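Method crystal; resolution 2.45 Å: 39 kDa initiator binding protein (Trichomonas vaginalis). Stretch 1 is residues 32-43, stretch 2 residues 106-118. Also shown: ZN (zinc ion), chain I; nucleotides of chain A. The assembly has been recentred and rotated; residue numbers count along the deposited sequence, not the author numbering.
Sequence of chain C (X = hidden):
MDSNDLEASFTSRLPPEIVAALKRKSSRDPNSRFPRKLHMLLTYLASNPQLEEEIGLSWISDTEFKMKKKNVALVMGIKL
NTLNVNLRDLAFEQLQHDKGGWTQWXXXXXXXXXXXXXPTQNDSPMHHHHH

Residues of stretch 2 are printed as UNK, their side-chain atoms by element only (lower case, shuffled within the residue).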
# COMPACT_ATOMS: atom_id res chain seq x y z
N SER C 32 9.85 -7.13 -5.77
CA SER C 32 10.41 -6.69 -4.53
C SER C 32 10.27 -5.15 -4.44
O SER C 32 10.51 -4.59 -3.36
CB SER C 32 11.89 -7.13 -4.43
OG SER C 32 12.78 -6.26 -5.15
N ARG C 33 9.87 -4.46 -5.53
CA ARG C 33 9.72 -3.01 -5.46
C ARG C 33 8.42 -2.46 -4.82
O ARG C 33 7.37 -3.13 -4.81
CB ARG C 33 9.96 -2.40 -6.83
CG ARG C 33 11.37 -2.67 -7.22
CD ARG C 33 11.76 -2.09 -8.50
NE ARG C 33 11.78 -0.65 -8.36
CZ ARG C 33 12.36 0.16 -9.25
NH1 ARG C 33 12.96 -0.35 -10.32
NH2 ARG C 33 12.37 1.47 -9.04
N PHE C 34 8.51 -1.27 -4.26
CA PHE C 34 7.39 -0.61 -3.55
C PHE C 34 6.02 -0.59 -4.29
O PHE C 34 5.00 -0.91 -3.71
CB PHE C 34 7.82 0.82 -3.16
CG PHE C 34 6.74 1.60 -2.50
CD1 PHE C 34 5.91 2.44 -3.25
CD2 PHE C 34 6.51 1.45 -1.14
CE1 PHE C 34 4.85 3.13 -2.65
CE2 PHE C 34 5.43 2.14 -0.55
CZ PHE C 34 4.61 2.98 -1.33
N PRO C 35 6.00 -0.22 -5.59
CA PRO C 35 4.74 -0.19 -6.35
C PRO C 35 4.02 -1.52 -6.28
O PRO C 35 2.81 -1.52 -5.98
CB PRO C 35 5.19 0.10 -7.80
CG PRO C 35 6.45 0.84 -7.62
CD PRO C 35 7.15 0.10 -6.46
N ARG C 36 4.74 -2.64 -6.54
CA ARG C 36 4.12 -3.95 -6.55
C ARG C 36 3.82 -4.44 -5.16
O ARG C 36 2.93 -5.29 -4.97
CB ARG C 36 4.94 -4.97 -7.31
CG ARG C 36 4.95 -4.71 -8.79
CD ARG C 36 5.39 -5.95 -9.48
NE ARG C 36 5.68 -5.78 -10.89
CZ ARG C 36 6.05 -6.81 -11.63
NH1 ARG C 36 6.16 -8.01 -11.02
NH2 ARG C 36 6.24 -6.69 -12.96
N LYS C 37 4.56 -3.93 -4.18
CA LYS C 37 4.21 -4.28 -2.81
C LYS C 37 2.87 -3.53 -2.52
O LYS C 37 1.93 -4.14 -2.00
CB LYS C 37 5.29 -3.84 -1.82
CG LYS C 37 6.56 -4.65 -2.03
CD LYS C 37 7.75 -4.02 -1.33
CE LYS C 37 8.65 -5.10 -0.78
NZ LYS C 37 10.02 -4.60 -0.36
N LEU C 38 2.77 -2.26 -2.88
CA LEU C 38 1.52 -1.54 -2.63
C LEU C 38 0.42 -2.27 -3.36
O LEU C 38 -0.65 -2.50 -2.79
CB LEU C 38 1.54 -0.10 -3.16
CG LEU C 38 1.25 1.01 -2.15
CD1 LEU C 38 0.92 2.31 -2.88
CD2 LEU C 38 0.14 0.57 -1.19
N HIS C 39 0.71 -2.66 -4.60
CA HIS C 39 -0.27 -3.29 -5.43
C HIS C 39 -0.71 -4.63 -4.91
O HIS C 39 -1.93 -4.92 -4.91
CB HIS C 39 0.22 -3.38 -6.90
CG HIS C 39 -0.90 -3.43 -7.89
ND1 HIS C 39 -1.44 -4.61 -8.36
CD2 HIS C 39 -1.67 -2.44 -8.41
CE1 HIS C 39 -2.50 -4.35 -9.11
NE2 HIS C 39 -2.67 -3.04 -9.15
N MET C 40 0.22 -5.46 -4.47
CA MET C 40 -0.23 -6.76 -3.93
C MET C 40 -1.05 -6.54 -2.67
O MET C 40 -1.91 -7.31 -2.39
CB MET C 40 0.93 -7.64 -3.53
CG MET C 40 1.77 -8.04 -4.68
SD MET C 40 3.21 -9.01 -4.14
CE MET C 40 4.68 -7.95 -4.65
N LEU C 41 -0.75 -5.48 -1.92
CA LEU C 41 -1.42 -5.21 -0.67
C LEU C 41 -2.86 -4.83 -0.94
O LEU C 41 -3.77 -5.38 -0.39
CB LEU C 41 -0.73 -4.06 0.05
CG LEU C 41 -0.40 -4.31 1.51
CD1 LEU C 41 -0.63 -3.06 2.33
CD2 LEU C 41 -1.27 -5.44 2.01
N LEU C 42 -3.00 -3.88 -1.85
CA LEU C 42 -4.24 -3.33 -2.33
C LEU C 42 -5.09 -4.49 -2.89
O LEU C 42 -6.27 -4.67 -2.52
CB LEU C 42 -3.85 -2.36 -3.42
CG LEU C 42 -4.43 -0.97 -3.61
CD1 LEU C 42 -5.29 -0.50 -2.49
CD2 LEU C 42 -3.27 -0.07 -3.88
N THR C 43 -4.47 -5.30 -3.74
CA THR C 43 -5.13 -6.42 -4.34
C THR C 43 -5.67 -7.35 -3.26
O THR C 43 -6.85 -7.78 -3.29
CB THR C 43 -4.18 -7.20 -5.26
OG1 THR C 43 -3.83 -6.38 -6.39
CG2 THR C 43 -4.86 -8.48 -5.78
N UNK C 106 -3.52 8.30 -7.03
CA UNK C 106 -3.53 7.75 -8.39
C UNK C 106 -2.10 7.79 -8.92
O UNK C 106 -1.26 8.51 -8.41
n UNK C 106 -3.25 11.79 -12.38
c UNK C 106 -4.61 10.72 -10.48
c UNK C 106 -4.57 11.34 -11.90
c UNK C 106 -3.84 9.43 -10.36
c UNK C 106 -4.49 8.51 -9.32
N UNK C 107 -1.80 7.00 -9.95
CA UNK C 107 -0.44 6.95 -10.50
C UNK C 107 -0.68 6.34 -11.85
O UNK C 107 -1.42 5.37 -11.97
c UNK C 107 4.74 3.64 -10.37
n UNK C 107 4.17 2.46 -10.64
n UNK C 107 6.04 3.76 -10.50
c UNK C 107 0.44 6.04 -9.64
n UNK C 107 4.02 4.69 -9.92
c UNK C 107 1.87 5.90 -10.19
c UNK C 107 2.58 4.67 -9.68
N UNK C 108 -0.07 6.88 -12.90
CA UNK C 108 -0.37 6.35 -14.22
C UNK C 108 -0.03 4.85 -14.39
O UNK C 108 1.05 4.39 -14.03
o UNK C 108 1.67 6.99 -15.37
c UNK C 108 0.28 7.25 -15.30
N UNK C 109 -0.98 4.08 -14.91
CA UNK C 109 -0.77 2.66 -15.10
C UNK C 109 -0.88 1.84 -13.82
O UNK C 109 -0.49 0.65 -13.78
N UNK C 110 -1.38 2.47 -12.76
CA UNK C 110 -1.53 1.80 -11.50
C UNK C 110 -3.06 1.71 -11.24
O UNK C 110 -3.73 2.67 -10.84
c UNK C 110 0.36 1.08 -8.77
c UNK C 110 -0.70 1.94 -9.09
c UNK C 110 -0.68 0.56 -6.64
c UNK C 110 -1.73 1.42 -6.95
c UNK C 110 -0.76 2.60 -10.44
c UNK C 110 0.37 0.39 -7.54
c UNK C 110 -1.74 2.10 -8.16
N UNK C 111 -3.60 0.52 -11.48
CA UNK C 111 -5.04 0.31 -11.36
C UNK C 111 -5.36 -1.04 -10.78
O UNK C 111 -4.47 -1.88 -10.55
o UNK C 111 -5.35 -0.82 -13.52
c UNK C 111 -5.72 0.35 -12.76
c UNK C 111 -5.26 1.51 -13.54
N UNK C 112 -6.68 -1.24 -10.60
CA UNK C 112 -7.28 -2.46 -10.09
C UNK C 112 -6.57 -3.64 -10.70
O UNK C 112 -6.19 -4.54 -9.99
c UNK C 112 -9.63 -3.59 -9.75
c UNK C 112 -8.78 -2.49 -10.43
n UNK C 112 -11.44 -1.96 -9.22
c UNK C 112 -10.59 -3.03 -8.70
n UNK C 112 -13.09 -0.36 -9.05
c UNK C 112 -12.35 -1.30 -8.49
n UNK C 112 -12.53 -1.61 -7.22
N UNK C 113 -6.39 -3.65 -12.02
CA UNK C 113 -5.67 -4.77 -12.65
C UNK C 113 -4.42 -4.43 -13.48
O UNK C 113 -4.10 -5.10 -14.47
o UNK C 113 -7.11 -4.17 -15.22
c UNK C 113 -6.62 -5.70 -13.45
n UNK C 113 -8.87 -5.18 -14.20
c UNK C 113 -7.55 -4.95 -14.37
N UNK C 114 -3.69 -3.40 -13.08
CA UNK C 114 -2.45 -3.13 -13.78
C UNK C 114 -1.50 -2.34 -12.93
O UNK C 114 -1.92 -1.50 -12.14
o UNK C 114 -2.65 -0.99 -15.16
c UNK C 114 -2.71 -2.43 -15.16
N UNK C 115 -0.21 -2.66 -13.05
CA UNK C 115 0.90 -1.92 -12.40
C UNK C 115 1.97 -1.79 -13.50
O UNK C 115 2.69 -2.76 -13.76
c UNK C 115 1.68 -2.68 -11.37
c UNK C 115 0.91 -3.84 -10.85
c UNK C 115 2.24 -1.67 -10.33
N UNK C 116 2.14 -0.61 -14.10
CA UNK C 116 3.13 -0.44 -15.18
C UNK C 116 4.50 0.00 -14.78
O UNK C 116 4.74 0.36 -13.63
c UNK C 116 2.66 0.60 -16.20
c UNK C 116 -0.73 -0.55 -18.45
c UNK C 116 0.91 1.08 -17.88
c UNK C 116 0.85 -1.03 -16.75
c UNK C 116 -0.23 -1.42 -17.51
c UNK C 116 -0.15 0.71 -18.62
c UNK C 116 1.44 0.22 -16.94
N UNK C 117 5.35 0.06 -15.81
CA UNK C 117 6.75 0.50 -15.75
C UNK C 117 7.40 -0.20 -14.63
O UNK C 117 7.27 -1.42 -14.49
o UNK C 117 4.71 3.96 -14.66
c UNK C 117 6.87 2.02 -15.50
o UNK C 117 5.81 5.30 -16.05
c UNK C 117 5.48 4.16 -15.65
c UNK C 117 6.04 2.94 -16.41
N UNK C 118 8.09 0.60 -13.82
CA UNK C 118 8.82 0.15 -12.63
C UNK C 118 8.59 1.09 -11.36
O UNK C 118 8.11 2.24 -11.56
o UNK C 118 10.19 -0.51 -15.34
c UNK C 118 10.32 0.04 -12.98
o UNK C 118 11.27 1.34 -14.79
c UNK C 118 10.61 0.31 -14.48
ZN ZN I . -0.61 -6.49 -8.56
P DC A 6 11.98 0.84 -4.89
OP1 DC A 6 11.09 -0.01 -4.03
OP2 DC A 6 11.65 1.07 -6.34
O5' DC A 6 12.23 2.26 -4.17
C5' DC A 6 12.03 2.45 -2.75
C4' DC A 6 13.09 1.75 -1.94
O4' DC A 6 14.39 2.26 -2.30
C3' DC A 6 13.00 1.92 -0.41
O3' DC A 6 12.96 0.67 0.26
C2' DC A 6 14.28 2.63 -0.00
C1' DC A 6 15.22 2.35 -1.15
N1 DC A 6 16.19 3.42 -1.40
C2 DC A 6 17.25 3.60 -0.51
O2 DC A 6 17.30 2.90 0.51
N3 DC A 6 18.17 4.54 -0.77
C4 DC A 6 18.06 5.30 -1.87
N4 DC A 6 19.01 6.21 -2.09
C5 DC A 6 16.98 5.17 -2.78
C6 DC A 6 16.08 4.22 -2.51
P DA A 5 16.72 0.33 -9.65
OP1 DA A 5 16.20 -0.68 -10.57
OP2 DA A 5 16.78 1.77 -10.04
O5' DA A 5 15.89 0.23 -8.30
C5' DA A 5 15.90 -0.97 -7.54
C4' DA A 5 15.43 -0.66 -6.14
O4' DA A 5 16.54 -0.14 -5.38
C3' DA A 5 14.34 0.42 -6.04
O3' DA A 5 13.43 0.12 -4.96
C2' DA A 5 15.14 1.66 -5.74
C1' DA A 5 16.18 1.08 -4.82
N9 DA A 5 17.41 1.85 -4.60
C8 DA A 5 17.90 2.94 -5.30
N7 DA A 5 18.99 3.46 -4.79
C5 DA A 5 19.26 2.65 -3.69
C6 DA A 5 20.28 2.71 -2.71
N6 DA A 5 21.28 3.62 -2.75
N1 DA A 5 20.23 1.80 -1.70
C2 DA A 5 19.24 0.87 -1.71
N3 DA A 5 18.25 0.69 -2.60
C4 DA A 5 18.31 1.64 -3.57
O HOH W 1 5.23 -3.51 -12.41
O HOH W 2 -5.75 -4.70 -7.27
O HOH W 3 -1.68 -8.10 -7.29

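Position 106 carries four carbons in a row ending in nitrogen, and nothing of stretch 1 lies within reach: Lys 106. At 107 three carbons and a nitrogen lead to a carbon bearing two more nitrogens, a planar group with Pro 35 CG over one face, so this is Arg 107. Its NH2 also donates to the backbone O of position 118 at 2.8 Å.

Position 108 has one carbon and one oxygen, far from the helix: Ser 108. Position 109 has no side chain and a positive phi: Gly 109. The type II turn from Arg 107 delivers the chain to position 110, where one carbon carries a six-carbon ring. That is Phe 110, whose ring lies against Pro 35, Leu 38, His 39 and Leu 42; its CE1 comes 3.7 Å from Leu 42 CD2.

At 111 a carbon branches to one oxygen and one carbon, pointing away from the helix: Thr 111. Its backbone does the work, since His 39 NE2 donates to Thr 111 O at 2.6 Å. Position 112, again three carbons, a nitrogen and a carbon with two nitrogens, is Arg 112; water 2 donates to both Arg 112 O and Thr 43 OG1. Position 113 has two carbons, the second bearing oxygen and nitrogen, and points away: Asn 113. Position 114, one carbon and one oxygen, also points away: Ser 114.

Position 115 has one carbon carrying two more and points toward the helix. This is Val 115, with CG2 over the His 39 ring, 3.6 Å from its centroid, and CG1 4.3 Å from Pro 35 CB. Position 116, a six-carbon ring on one carbon, faces away as Phe 116; an ideal CB on Gly 109 would clash with Phe 116 CD1 at 2.5 Å. Position 117 has three carbons, the third with two oxygens: Glu 117, poorly ordered. Position 118 has two carbons, the second with two oxygens: Asp 118, whose CB lies 3.8 Å from Arg 33 NH1.

The rule is to fix one histidine from several directions. Val 115 covers a face of His 39, the imidazole edge meets the face of Phe 110 with planes at 89°, and NE2 is spent on a carbonyl, which leaves His 39 ND1 to bind ZN at 2.1 Å. At the helix start, the Arg 33 guanidinium lies between Asp 118 CB and DA5 O5', while Arg 33 NE donates to DC6 OP2 at 2.7 Å.

Stretch 2 106-118: KRSGFTRNSVFED
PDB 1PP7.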